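Local coordinates for DUF3501 family protein (Burkholderia pseudomallei K96243, PDB 3FJV) that is of unknown function, belongs to the DUF3501 family and packs in the crystal as a pair of chains, at the interface of chains A and B. Numbering follows the deposited sequence. Chains: chain A/B, uncharacterized novel protein.

The interface of chains A and B. Residues chain A 90, 92, 142-144; chain B 98-99, 101.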
ATOM      1  N   THR A  90     -10.614   7.109   6.572  1.00 15.63           N
ATOM      2  CA  THR A  90      -9.541   6.624   5.739  1.00 16.77           C
ATOM      3  C   THR A  90      -8.587   7.805   5.546  1.00 16.91           C
ATOM      4  O   THR A  90      -8.991   8.894   5.103  1.00 16.84           O
ATOM      5  CB  THR A  90     -10.073   6.110   4.362  1.00 18.32           C
ATOM      6  OG1 THR A  90     -10.958   4.998   4.587  1.00 15.50           O
ATOM      7  CG2 THR A  90      -8.893   5.667   3.489  1.00 16.67           C
ATOM      8  N   GLN A  92      -5.234   9.081   3.607  1.00 16.35           N
ATOM      9  CA  GLN A  92      -4.411   8.837   2.422  1.00 18.02           C
ATOM     10  C   GLN A  92      -3.279   9.830   2.411  1.00 20.67           C
ATOM     11  O   GLN A  92      -3.474  10.998   2.697  1.00 20.23           O
ATOM     12  CB  GLN A  92      -5.224   8.925   1.135  1.00 19.34           C
ATOM     13  CG  GLN A  92      -6.239   7.772   1.018  1.00 22.93           C
ATOM     14  CD  GLN A  92      -6.717   7.545  -0.403  1.00 26.58           C
ATOM     15  OE1 GLN A  92      -5.907   7.201  -1.293  1.00 28.04           O
ATOM     16  NE2 GLN A  92      -8.026   7.692  -0.627  1.00 25.13           N
ATOM     17  N   SER A 142       2.192   2.320   4.375  1.00 40.89           N
ATOM     18  CA  SER A 142       1.087   2.250   3.444  1.00 34.81           C
ATOM     19  C   SER A 142       0.730   3.711   3.214  1.00 27.17           C
ATOM     20  O   SER A 142       0.860   4.538   4.103  1.00 30.95           O
ATOM     21  CB  SER A 142      -0.071   1.408   4.044  1.00 32.42           C
ATOM     22  OG  SER A 142      -1.192   1.252   3.155  1.00 33.61           O
ATOM     23  N   ALA A 143       0.367   4.049   1.994  1.00 24.95           N
ATOM     24  CA  ALA A 143      -0.177   5.366   1.727  1.00 23.26           C
ATOM     25  C   ALA A 143      -1.613   5.442   2.257  1.00 20.34           C
ATOM     26  O   ALA A 143      -2.242   6.500   2.133  1.00 24.45           O
ATOM     27  CB  ALA A 143      -0.138   5.667   0.210  1.00 24.58           C
ATOM     28  N   VAL A 144      -2.172   4.319   2.746  1.00 15.46           N
ATOM     29  CA  VAL A 144      -3.597   4.288   3.194  1.00 15.69           C
ATOM     30  C   VAL A 144      -3.723   3.659   4.584  1.00 17.74           C
ATOM     31  O   VAL A 144      -3.248   2.566   4.806  1.00 21.73           O
ATOM     32  CB  VAL A 144      -4.520   3.578   2.205  1.00 17.48           C
ATOM     33  CG1 VAL A 144      -5.995   3.629   2.669  1.00 12.22           C
ATOM     34  CG2 VAL A 144      -4.407   4.216   0.806  1.00 20.54           C
TER
ATOM     35  N   GLU B  98      -5.860   2.417  -4.236  1.00 16.94           N
ATOM     36  CA  GLU B  98      -5.113   2.122  -3.042  0.70 20.67           C
ATOM     37  C   GLU B  98      -5.998   1.783  -1.835  1.00 16.16           C
ATOM     38  O   GLU B  98      -5.553   1.106  -0.934  1.00 15.41           O
ATOM     39  CB  GLU B  98      -4.210   3.281  -2.731  0.70 22.06           C
ATOM     40  CG  GLU B  98      -3.142   3.464  -3.818  0.70 33.91           C
ATOM     41  CD  GLU B  98      -1.837   3.904  -3.241  0.70 39.03           C
ATOM     42  OE1 GLU B  98      -1.838   4.921  -2.518  0.70 31.65           O
ATOM     43  OE2 GLU B  98      -0.822   3.216  -3.491  0.70 46.29           O
ATOM     44  N   THR B  99      -7.234   2.258  -1.828  1.00 13.22           N
ATOM     45  CA  THR B  99      -8.124   1.935  -0.701  1.00 15.21           C
ATOM     46  C   THR B  99      -8.533   0.470  -0.798  1.00 16.03           C
ATOM     47  O   THR B  99      -8.654  -0.173   0.207  1.00 13.51           O
ATOM     48  CB  THR B  99      -9.321   2.863  -0.577  1.00 14.49           C
ATOM     49  OG1 THR B  99     -10.142   2.785  -1.761  1.00 15.63           O
ATOM     50  CG2 THR B  99      -8.832   4.328  -0.313  1.00 13.95           C
ATOM     51  N   ARG B 101      -6.639  -1.855  -2.201  1.00 17.86           N
ATOM     52  CA  ARG B 101      -5.472  -2.546  -1.774  1.00 16.20           C
ATOM     53  C   ARG B 101      -5.480  -2.665  -0.237  1.00 16.14           C
ATOM     54  O   ARG B 101      -5.278  -3.724   0.297  1.00 17.19           O
ATOM     55  CB  ARG B 101      -4.189  -1.860  -2.268  1.00 14.93           C
ATOM     56  CG  ARG B 101      -2.910  -2.508  -1.772  1.00 19.57           C
ATOM     57  CD  ARG B 101      -1.684  -1.639  -2.124  1.00 19.28           C
ATOM     58  NE  ARG B 101      -0.476  -2.234  -1.603  1.00 28.81           N
ATOM     59  CZ  ARG B 101      -0.048  -2.089  -0.357  1.00 24.53           C
ATOM     60  NH1 ARG B 101      -0.708  -1.337   0.516  1.00 28.40           N
ATOM     61  NH2 ARG B 101       1.056  -2.707   0.020  1.00 33.76           N
TER
HETATM   62  O   HOH W   1      -3.244   6.968  -1.301  1.00 37.65           O
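Water 1 joins the carboxamide of A:Gln92 to the carboxylate of B:Glu98, with its oxygen 2.7 Å from A:Gln92 OE1 and 2.8 Å from B:Glu98 OE1. The turn about the CB-CG bond of B:Glu98 (chi2 -144°) helps bring its carboxylate beside the methyl of A:Ala143, whose CB lies 3.3 Å from the same OE1. One carboxylate oxygen thus meets both the bridging water and a methyl group. Closer to the helix backbone, the CB of B:Glu98 rests on CG2 of A:Val144 at 3.7 Å, the two side chains crossing at a slant. The next residue, B:Thr99, meets chain A through its methyl: CG2 reaches the amide nitrogen NE2 of A:Gln92 at 3.5 Å and, at 4.0 Å, the CG2 methyl of A:Thr90. The side chains of A:Thr90 and A:Gln92, both on strand 86-93, cross that of B:Thr99 at about a right angle. A:Ser142 shapes the receiving surface from within chain A. With OG anti to its own backbone N (chi1 -178°), the hydroxyl donates to A:Val144 O at 2.9 Å, in the carbonyl plane on a lone pair, and accepts from A:Val144 N. This pairing should steady the turn into strand 144-150 beneath B:Glu98. B:Arg101 NH1 lies 3.7 Å from A:Ser142 OG, a proximity rather than a bond. The patch seats the start of helix 98-104 of chain B against strands 86-93 and 144-150 of chain A and the loop leading into the second, by packing and through a bridging water; this pairing, not an exact two-fold, may be limited to the crystal.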